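PDB 6L2W: freshwater cyanophage protein from Microcystis phage Mic1, which is of unknown function but adopts a novel fold that combines an antiparallel sheet with two helices. Local coordinates for residues M2-S7 with G43-T48; S7-D12 with S82-L87; L62-N67 with L104-L109. One frame throughout, in Å; residues are numbered along the deposited sequence.

In the fold
Interactions 1 and 2 lie in one antiparallel sheet and share strand 2-12, with Ser7 in both. Interaction 1 pairs its first half with the short strand 45-46. Interaction 2 pairs Ser7 and Tyr8 with strand 83-89, which also runs beside the first half. Their centres are about 14 Å apart. Interaction 3 joins the loop after helix 51-61 to helix 96-115. It lies about 16 Å from interaction 1 and 15 Å from interaction 2, centre to centre, but Ile64 and Leu62 pack on Leu6 and Tyr83. Along the chain, the segments of 1 and 2 alternate, as do those of 2 and 3; interaction 1 closes before interaction 3 opens. Interactions 2 and 3 border the second subunit.

Interaction 1: residues M2-S7 with G43-T48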
loop_
_atom_site.group_PDB
_atom_site.type_symbol
_atom_site.label_atom_id
_atom_site.label_comp_id
_atom_site.label_asym_id
_atom_site.label_seq_id
_atom_site.Cartn_x
_atom_site.Cartn_y
_atom_site.Cartn_z
ATOM N N MET B 2 15.728 5.109 -11.108
ATOM C CA MET B 2 14.353 4.796 -10.764
ATOM C C MET B 2 14.280 3.344 -10.327
ATOM O O MET B 2 15.032 2.495 -10.809
ATOM C CB MET B 2 13.401 5.033 -11.936
ATOM C CG MET B 2 12.814 6.397 -11.895
ATOM S SD MET B 2 11.831 6.580 -13.315
ATOM C CE MET B 2 11.915 8.348 -13.582
ATOM N N PHE B 3 13.362 3.089 -9.408
ATOM C CA PHE B 3 13.192 1.737 -8.871
ATOM C C PHE B 3 11.713 1.385 -8.733
ATOM O O PHE B 3 10.801 2.216 -8.717
ATOM C CB PHE B 3 13.795 1.572 -7.472
ATOM C CG PHE B 3 15.220 2.032 -7.322
ATOM C CD1 PHE B 3 16.263 1.118 -7.332
ATOM C CD2 PHE B 3 15.512 3.373 -7.139
ATOM C CE1 PHE B 3 17.573 1.541 -7.178
ATOM C CE2 PHE B 3 16.824 3.793 -6.990
ATOM C CZ PHE B 3 17.851 2.879 -7.009
ATOM N N VAL B 4 11.579 0.119 -8.461
ATOM C CA VAL B 4 10.398 -0.608 -8.579
ATOM C C VAL B 4 10.445 -1.699 -7.499
ATOM O O VAL B 4 11.511 -2.332 -7.292
ATOM C CB VAL B 4 10.335 -1.144 -10.020
ATOM C CG1 VAL B 4 10.225 -2.653 -10.092
ATOM C CG2 VAL B 4 9.258 -0.429 -10.809
ATOM N N ARG B 5 9.330 -1.865 -6.778
ATOM C CA ARG B 5 9.215 -2.906 -5.767
ATOM C C ARG B 5 7.821 -3.546 -5.846
ATOM O O ARG B 5 6.794 -2.886 -6.029
ATOM C CB ARG B 5 9.462 -2.315 -4.371
ATOM C CG ARG B 5 9.450 -3.352 -3.261
ATOM C CD ARG B 5 10.035 -2.834 -1.964
ATOM N NE ARG B 5 9.180 -1.852 -1.336
ATOM C CZ ARG B 5 9.323 -1.403 -0.095
ATOM N NH1 ARG B 5 10.286 -1.869 0.688
ATOM N NH2 ARG B 5 8.473 -0.504 0.368
ATOM N N LEU B 6 7.804 -4.836 -5.618
ATOM C CA LEU B 6 6.618 -5.599 -5.711
ATOM C C LEU B 6 6.288 -6.112 -4.314
ATOM O O LEU B 6 7.085 -6.832 -3.750
ATOM C CB LEU B 6 6.878 -6.760 -6.672
ATOM C CG LEU B 6 5.749 -7.777 -6.768
ATOM C CD1 LEU B 6 4.462 -7.093 -7.201
ATOM C CD2 LEU B 6 6.108 -8.913 -7.721
ATOM N N SER B 7 5.116 -5.771 -3.792
ATOM C CA SER B 7 4.746 -6.215 -2.466
ATOM C C SER B 7 3.571 -7.202 -2.518
ATOM O O SER B 7 2.771 -7.213 -3.471
ATOM C CB SER B 7 4.427 -5.050 -1.565
ATOM O OG SER B 7 5.463 -4.084 -1.598
ATOM N N GLY B 43 14.333 -4.726 -1.191
ATOM C CA GLY B 43 13.662 -5.411 -2.284
ATOM C C GLY B 43 13.470 -4.550 -3.524
ATOM O O GLY B 43 12.798 -4.962 -4.456
ATOM N N TRP B 44 14.009 -3.347 -3.536
ATOM C CA TRP B 44 13.918 -2.499 -4.719
ATOM C C TRP B 44 14.801 -3.065 -5.831
ATOM O O TRP B 44 15.835 -3.703 -5.563
ATOM C CB TRP B 44 14.321 -1.066 -4.376
ATOM C CG TRP B 44 13.380 -0.418 -3.410
ATOM C CD1 TRP B 44 13.488 -0.400 -2.048
ATOM C CD2 TRP B 44 12.152 0.266 -3.722
ATOM N NE1 TRP B 44 12.436 0.279 -1.493
ATOM C CE2 TRP B 44 11.610 0.719 -2.497
ATOM C CE3 TRP B 44 11.486 0.588 -4.908
ATOM C CZ2 TRP B 44 10.409 1.434 -2.434
ATOM C CZ3 TRP B 44 10.318 1.324 -4.845
ATOM C CH2 TRP B 44 9.783 1.728 -3.622
ATOM N N LEU B 45 14.354 -2.830 -7.055
ATOM C CA LEU B 45 15.072 -3.195 -8.265
ATOM C C LEU B 45 15.257 -1.934 -9.100
ATOM O O LEU B 45 14.290 -1.193 -9.279
ATOM C CB LEU B 45 14.262 -4.231 -9.050
ATOM C CG LEU B 45 14.750 -4.520 -10.472
ATOM C CD1 LEU B 45 16.058 -5.306 -10.459
ATOM C CD2 LEU B 45 13.683 -5.264 -11.266
ATOM N N GLU B 46 16.482 -1.721 -9.596
ATOM C CA GLU B 46 16.793 -0.600 -10.488
ATOM C C GLU B 46 15.996 -0.796 -11.772
ATOM O O GLU B 46 16.028 -1.866 -12.341
ATOM C CB GLU B 46 18.294 -0.547 -10.803
ATOM C CG GLU B 46 18.636 0.265 -12.056
ATOM C CD GLU B 46 20.112 0.520 -12.360
ATOM O OE1 GLU B 46 20.991 0.154 -11.528
ATOM O OE2 GLU B 46 20.385 1.101 -13.441
ATOM N N LEU B 47 15.280 0.219 -12.211
ATOM C CA LEU B 47 14.442 0.033 -13.378
ATOM C C LEU B 47 15.208 0.543 -14.593
ATOM O O LEU B 47 15.602 1.703 -14.619
ATOM C CB LEU B 47 13.123 0.787 -13.204
ATOM C CG LEU B 47 12.102 0.574 -14.322
ATOM C CD1 LEU B 47 11.399 -0.759 -14.163
ATOM C CD2 LEU B 47 11.095 1.706 -14.346
ATOM N N THR B 48 15.384 -0.336 -15.572
ATOM C CA THR B 48 16.182 -0.036 -16.762
ATOM C C THR B 48 15.300 -0.127 -18.003
ATOM O O THR B 48 14.181 -0.634 -17.953
ATOM C CB THR B 48 17.392 -0.972 -16.896
ATOM O OG1 THR B 48 16.980 -2.342 -16.977
ATOM C CG2 THR B 48 18.348 -0.812 -15.738
HETATM O O HOH W 1 16.470 4.133 -13.387
HETATM O O HOH W 2 10.412 -6.359 -5.335
#
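Arg5 lies over one face of the Trp44 indole, and this is the tightly packed end of the contact. Its CB makes a CH-pi contact with the six-membered ring, 3.7 Å from CB to the ring centroid. Arg5 CG is anti to the backbone N (chi1 -176°), which places it 3.9 Å from Gly43 O. Further out the chain bends at chi3, and the guanidinium lies nearly flat over the indole, the planes 17° apart. Arg5 NE comes within 3.7 Å of Trp44 CZ2. Polar partners hold both groups: Arg5 NH1 bonds to Phe42 O, and Trp44 NE1 to Asp40 O. Phe3 CB approaches the same indole obliquely, 3.6 Å from Trp44 CE3.

The backbones bond between these side chains. Leu45 N donates to Val4 O at 2.9 Å. The return bond from Val4 N to Leu45 O is weak. Leu47 N gives a shorter bond to Met2 O, 2.7 Å. Val4 and Leu45 point to the sheet face opposite Phe3 and Glu46. Aliphatic contacts between the segments are longer there, with Val4 CG2 4.0 Å from Leu47 CD1, but helix 51-61 covers this side through Leu52 and Val55.

The loose side is at the two ends, where water bridges the backbones. One water accepts from Met2 N and donates to Leu47 O. At the other end a second water accepts from Leu6 N and donates to Gly43 O. The pattern is that of a short antiparallel beta ladder: Val4-Leu45 is a hydrogen-bonded pair and Phe3-Glu46 a non-hydrogen-bonded one.

Interaction 2: residues S7-D12 with S82-L87; sequences SYHSFD and SYHLEL
The His9 and His84 rings meet rim to rim, neither over the face of the other, with their planes 18° apart. They sit on one face of an antiparallel beta ladder between strands 2-12 and 83-89. His9 NE2 and His84 ND1 share a hydrogen bond of 2.9 Å, and either nitrogen could be the donor. Each bonding atom lies near the plane of the other ring, at its edge. In both residues CG sits between the backbone N and the carbonyl carbon, with chi1 32° in His9 and 83° in His84. Water 3 lies above one face of the His84 ring, toward its rim. Tyr77 of the same chain stacks on His84, and Tyr77 of the second subunit meets the His9 ring.

On the other sheet face, Ser82 CB lies over one face of the Tyr83 ring, offset toward the rim. Ser7 O lies at the edge of that ring, near its plane. Tyr8 CB approaches it obliquely, 3.6 Å from Tyr83 CD1.

Ser7 and His84 form a hydrogen-bonded pair. Ser7 N donates to His84 O at 2.7 Å, and His84 N returns a bond to Ser7 O. Tyr8 and Tyr83 follow as a non-hydrogen-bonded pair, their CA atoms 4.2 Å apart. His9 N then bonds to Ser82 O at 2.8 Å.

Beside His84, Ser7 CB lies 3.7 Å from His84 CE1, and Ser7 OG bonds to water 3, which also donates to His84 O.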
loop_
_atom_site.group_PDB
_atom_site.type_symbol
_atom_site.label_atom_id
_atom_site.label_comp_id
_atom_site.label_asym_id
_atom_site.label_seq_id
_atom_site.Cartn_x
_atom_site.Cartn_y
_atom_site.Cartn_z
ATOM N N SER B 7 5.116 -5.771 -3.792
ATOM C CA SER B 7 4.746 -6.215 -2.466
ATOM C C SER B 7 3.571 -7.202 -2.518
ATOM O O SER B 7 2.771 -7.213 -3.471
ATOM C CB SER B 7 4.427 -5.050 -1.565
ATOM O OG SER B 7 5.463 -4.084 -1.598
ATOM N N TYR B 8 3.471 -7.999 -1.449
ATOM C CA TYR B 8 2.335 -8.847 -1.259
ATOM C C TYR B 8 1.728 -8.546 0.118
ATOM O O TYR B 8 2.405 -8.074 1.031
ATOM C CB TYR B 8 2.707 -10.314 -1.481
ATOM C CG TYR B 8 3.507 -10.970 -0.382
ATOM C CD1 TYR B 8 2.887 -11.674 0.637
ATOM C CD2 TYR B 8 4.891 -10.939 -0.389
ATOM C CE1 TYR B 8 3.620 -12.306 1.623
ATOM C CE2 TYR B 8 5.644 -11.569 0.584
ATOM C CZ TYR B 8 5.004 -12.254 1.592
ATOM O OH TYR B 8 5.745 -12.842 2.562
ATOM N N HIS B 9 0.431 -8.805 0.245
ATOM C CA HIS B 9 -0.268 -8.549 1.494
ATOM C C HIS B 9 -1.638 -9.200 1.439
ATOM O O HIS B 9 -2.345 -9.094 0.458
ATOM C CB HIS B 9 -0.427 -7.051 1.749
ATOM C CG HIS B 9 -0.570 -6.275 0.485
ATOM N ND1 HIS B 9 -1.550 -6.560 -0.438
ATOM C CD2 HIS B 9 0.145 -5.246 -0.019
ATOM C CE1 HIS B 9 -1.411 -5.757 -1.485
ATOM N NE2 HIS B 9 -0.393 -4.934 -1.244
ATOM N N SER B 10 -1.975 -9.885 2.501
ATOM C CA SER B 10 -3.280 -10.485 2.614
ATOM C C SER B 10 -3.577 -10.706 4.092
ATOM O O SER B 10 -2.681 -10.575 4.957
ATOM C CB SER B 10 -3.369 -11.783 1.848
ATOM O OG SER B 10 -2.438 -12.709 2.386
ATOM N N PHE B 11 -4.826 -11.046 4.349
ATOM C CA PHE B 11 -5.248 -11.266 5.692
ATOM C C PHE B 11 -5.887 -12.649 5.782
ATOM O O PHE B 11 -6.788 -12.960 5.005
ATOM C CB PHE B 11 -6.209 -10.170 6.151
ATOM C CG PHE B 11 -6.428 -10.189 7.638
ATOM C CD1 PHE B 11 -5.527 -9.578 8.490
ATOM C CD2 PHE B 11 -7.499 -10.876 8.188
ATOM C CE1 PHE B 11 -5.706 -9.628 9.864
ATOM C CE2 PHE B 11 -7.680 -10.918 9.561
ATOM C CZ PHE B 11 -6.787 -10.288 10.399
ATOM N N ASP B 12 -5.414 -13.463 6.725
ATOM C CA ASP B 12 -6.011 -14.773 6.937
ATOM C C ASP B 12 -6.958 -14.684 8.150
ATOM O O ASP B 12 -6.521 -14.625 9.265
ATOM C CB ASP B 12 -4.941 -15.860 7.086
ATOM C CG ASP B 12 -5.522 -17.265 7.153
ATOM O OD1 ASP B 12 -6.606 -17.415 7.744
ATOM O OD2 ASP B 12 -4.892 -18.203 6.613
ATOM N N SER B 82 -3.980 -8.861 -3.625
ATOM C CA SER B 82 -2.916 -9.584 -2.920
ATOM C C SER B 82 -1.518 -8.964 -3.131
ATOM O O SER B 82 -0.615 -9.210 -2.326
ATOM C CB SER B 82 -2.899 -10.999 -3.383
ATOM O OG SER B 82 -4.087 -11.664 -3.020
ATOM N N TYR B 83 -1.303 -8.236 -4.232
ATOM C CA TYR B 83 0.023 -7.726 -4.606
ATOM C C TYR B 83 -0.098 -6.269 -5.032
ATOM O O TYR B 83 -1.113 -5.841 -5.518
ATOM C CB TYR B 83 0.663 -8.497 -5.774
ATOM C CG TYR B 83 0.538 -9.988 -5.668
ATOM C CD1 TYR B 83 1.372 -10.707 -4.837
ATOM C CD2 TYR B 83 -0.458 -10.665 -6.334
ATOM C CE1 TYR B 83 1.233 -12.069 -4.676
ATOM C CE2 TYR B 83 -0.619 -12.032 -6.186
ATOM C CZ TYR B 83 0.215 -12.729 -5.336
ATOM O OH TYR B 83 0.056 -14.066 -5.144
ATOM N N HIS B 84 0.975 -5.529 -4.919
ATOM C CA HIS B 84 1.021 -4.300 -5.668
ATOM C C HIS B 84 2.460 -3.961 -6.026
ATOM O O HIS B 84 3.403 -4.464 -5.410
ATOM C CB HIS B 84 0.309 -3.173 -4.915
ATOM C CG HIS B 84 1.140 -2.506 -3.883
ATOM N ND1 HIS B 84 1.337 -3.062 -2.655
ATOM C CD2 HIS B 84 1.798 -1.322 -3.887
ATOM C CE1 HIS B 84 2.072 -2.233 -1.920
ATOM N NE2 HIS B 84 2.377 -1.161 -2.656
ATOM N N LEU B 85 2.579 -3.127 -7.056
ATOM C CA LEU B 85 3.853 -2.618 -7.522
ATOM C C LEU B 85 3.973 -1.133 -7.160
ATOM O O LEU B 85 2.992 -0.388 -7.143
ATOM C CB LEU B 85 3.931 -2.820 -9.039
ATOM C CG LEU B 85 5.236 -2.369 -9.685
ATOM C CD1 LEU B 85 6.344 -3.376 -9.396
ATOM C CD2 LEU B 85 5.058 -2.173 -11.177
ATOM N N GLU B 86 5.197 -0.698 -6.931
ATOM C CA GLU B 86 5.455 0.673 -6.540
ATOM C C GLU B 86 6.633 1.202 -7.344
ATOM O O GLU B 86 7.642 0.558 -7.432
ATOM C CB GLU B 86 5.782 0.757 -5.043
ATOM C CG GLU B 86 5.975 2.183 -4.518
ATOM C CD GLU B 86 6.314 2.290 -3.027
ATOM O OE1 GLU B 86 6.237 1.247 -2.304
ATOM O OE2 GLU B 86 6.701 3.400 -2.596
ATOM N N LEU B 87 6.493 2.366 -7.927
ATOM C CA LEU B 87 7.630 2.968 -8.613
ATOM C C LEU B 87 8.152 4.127 -7.752
ATOM O O LEU B 87 7.323 4.883 -7.248
ATOM C CB LEU B 87 7.146 3.461 -9.979
ATOM C CG LEU B 87 8.056 4.445 -10.693
ATOM C CD1 LEU B 87 9.207 3.730 -11.371
ATOM C CD2 LEU B 87 7.265 5.239 -11.703
HETATM O O HOH W 3 5.321 -2.493 -3.696
#

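Interaction 3: residues L62-N67 with L104-L109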
loop_
_atom_site.group_PDB
_atom_site.type_symbol
_atom_site.label_atom_id
_atom_site.label_comp_id
_atom_site.label_asym_id
_atom_site.label_seq_id
_atom_site.Cartn_x
_atom_site.Cartn_y
_atom_site.Cartn_z
ATOM N N LEU B 62 0.679 -11.770 -12.207
ATOM C CA LEU B 62 0.068 -11.746 -10.900
ATOM C C LEU B 62 -1.293 -11.032 -10.932
ATOM O O LEU B 62 -1.972 -11.002 -9.905
ATOM C CB LEU B 62 1.047 -11.075 -9.933
ATOM C CG LEU B 62 2.335 -11.849 -9.683
ATOM C CD1 LEU B 62 3.252 -11.055 -8.771
ATOM C CD2 LEU B 62 2.067 -13.221 -9.084
ATOM N N GLY B 63 -1.700 -10.455 -12.071
ATOM C CA GLY B 63 -3.010 -9.780 -12.163
ATOM C C GLY B 63 -2.925 -8.296 -11.821
ATOM O O GLY B 63 -3.912 -7.660 -11.501
ATOM N N ILE B 64 -1.746 -7.728 -11.935
ATOM C CA ILE B 64 -1.575 -6.320 -11.693
ATOM C C ILE B 64 -1.940 -5.572 -12.977
ATOM O O ILE B 64 -1.493 -5.922 -14.066
ATOM C CB ILE B 64 -0.143 -6.026 -11.216
ATOM C CG1 ILE B 64 0.055 -6.517 -9.780
ATOM C CG2 ILE B 64 0.196 -4.552 -11.363
ATOM C CD1 ILE B 64 1.505 -6.553 -9.332
ATOM N N GLU B 65 -2.738 -4.536 -12.807
ATOM C CA GLU B 65 -3.358 -3.863 -13.910
ATOM C C GLU B 65 -3.016 -2.368 -13.867
ATOM O O GLU B 65 -2.705 -1.798 -12.825
ATOM C CB GLU B 65 -4.878 -4.031 -13.845
ATOM C CG GLU B 65 -5.401 -5.427 -14.160
ATOM C CD GLU B 65 -6.886 -5.585 -13.850
ATOM O OE1 GLU B 65 -7.682 -4.747 -14.314
ATOM O OE2 GLU B 65 -7.247 -6.518 -13.108
ATOM N N ALA B 66 -3.102 -1.751 -15.031
ATOM C CA ALA B 66 -2.927 -0.344 -15.189
ATOM C C ALA B 66 -3.755 0.396 -14.128
ATOM O O ALA B 66 -4.800 -0.088 -13.724
ATOM C CB ALA B 66 -3.336 0.009 -16.599
ATOM N N ASN B 67 -3.286 1.563 -13.678
ATOM C CA ASN B 67 -3.845 2.196 -12.496
ATOM C C ASN B 67 -4.803 3.341 -12.863
ATOM O O ASN B 67 -5.428 3.877 -11.970
ATOM C CB ASN B 67 -2.765 2.650 -11.500
ATOM C CG ASN B 67 -1.827 3.734 -11.987
ATOM O OD1 ASN B 67 -2.120 4.484 -12.918
ATOM N ND2 ASN B 67 -0.690 3.839 -11.325
ATOM N N LEU B 104 0.610 1.817 -20.144
ATOM C CA LEU B 104 0.396 1.376 -21.528
ATOM C C LEU B 104 0.732 -0.123 -21.621
ATOM O O LEU B 104 -0.054 -0.918 -22.108
ATOM C CB LEU B 104 1.245 2.221 -22.493
ATOM C CG LEU B 104 1.341 1.714 -23.939
ATOM C CD1 LEU B 104 -0.033 1.606 -24.568
ATOM C CD2 LEU B 104 2.243 2.607 -24.797
ATOM N N LYS B 105 1.880 -0.504 -21.105
ATOM C CA LYS B 105 2.334 -1.877 -21.201
ATOM C C LYS B 105 1.389 -2.809 -20.428
ATOM O O LYS B 105 0.941 -3.831 -20.967
ATOM C CB LYS B 105 3.775 -1.980 -20.708
ATOM C CG LYS B 105 4.361 -3.380 -20.781
ATOM C CD LYS B 105 4.732 -3.812 -22.178
ATOM C CE LYS B 105 5.020 -5.294 -22.242
ATOM N NZ LYS B 105 5.521 -5.700 -23.573
ATOM N N LEU B 106 1.038 -2.457 -19.194
ATOM C CA LEU B 106 0.167 -3.334 -18.399
ATOM C C LEU B 106 -1.178 -3.478 -19.102
ATOM O O LEU B 106 -1.794 -4.541 -19.077
ATOM C CB LEU B 106 -0.039 -2.758 -17.001
ATOM C CG LEU B 106 1.154 -2.879 -16.056
ATOM C CD1 LEU B 106 0.901 -2.044 -14.811
ATOM C CD2 LEU B 106 1.427 -4.330 -15.674
ATOM N N LYS B 107 -1.625 -2.399 -19.715
ATOM C CA LYS B 107 -2.909 -2.439 -20.364
ATOM C C LYS B 107 -2.825 -3.275 -21.644
ATOM O O LYS B 107 -3.788 -3.944 -21.975
ATOM C CB LYS B 107 -3.422 -1.037 -20.688
ATOM C CG LYS B 107 -4.903 -0.993 -21.007
ATOM C CD LYS B 107 -5.761 -1.639 -19.933
ATOM C CE LYS B 107 -7.247 -1.412 -20.119
ATOM N NZ LYS B 107 -7.739 -2.019 -21.379
ATOM N N GLU B 108 -1.692 -3.213 -22.342
ATOM C CA GLU B 108 -1.443 -4.080 -23.506
ATOM C C GLU B 108 -1.464 -5.543 -23.055
ATOM O O GLU B 108 -2.043 -6.422 -23.707
ATOM C CB GLU B 108 -0.074 -3.815 -24.154
ATOM C CG GLU B 108 0.027 -2.493 -24.895
ATOM C CD GLU B 108 1.406 -2.165 -25.459
ATOM O OE1 GLU B 108 2.443 -2.421 -24.771
ATOM O OE2 GLU B 108 1.446 -1.639 -26.592
ATOM N N LEU B 109 -0.788 -5.808 -21.952
ATOM C CA LEU B 109 -0.668 -7.174 -21.488
ATOM C C LEU B 109 -2.047 -7.693 -21.082
ATOM O O LEU B 109 -2.352 -8.841 -21.367
ATOM C CB LEU B 109 0.334 -7.243 -20.339
ATOM C CG LEU B 109 1.782 -7.053 -20.770
ATOM C CD1 LEU B 109 2.660 -6.808 -19.549
ATOM C CD2 LEU B 109 2.277 -8.253 -21.589
HETATM O O HOH W 4 -1.984 -6.042 -16.848
HETATM O O HOH W 5 -4.199 -3.245 -17.105
#
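Loop-to-helix packing joins the segment after helix 51-61 to helix 96-115, and Leu106 carries most of it by reaching from the helix to Ile64 and Ala66. Earlier in the loop, Gly63 ends helix 51-61 in a Schellman motif. The two methyls of Leu106 touch different parts of the loop: CD2 lies 3.7 Å from Ile64 O, while CD1 lies 4.0 Å from Glu65 C, with Ile64 CG2 a little further off. Closer to the helix backbone, Leu106 CB is 3.8 Å from Ala66 N. Ala66 CB points toward the helix and also meets Lys107 CB at 4.2 Å.

Trp76 of strand 75-77 touches both Ile64 and Leu106, so this apolar patch also borders the sheet. Asn67 OD1 bonds to Asn103 ND2, a second tie between loop and helix. Glu65, whose CB points away from the helix, packs on Phe11 of the second subunit.

No direct hydrogen bond joins the two segments. Two waters bridge them instead, both at the Leu106 carbonyl. Water 5 accepts from Ala66 N and gives Leu106 O a weak bond. Water 4 donates to both Ile64 O and Leu106 O, and the oxygen of water 4 lies 2.7 Å from Leu106 O.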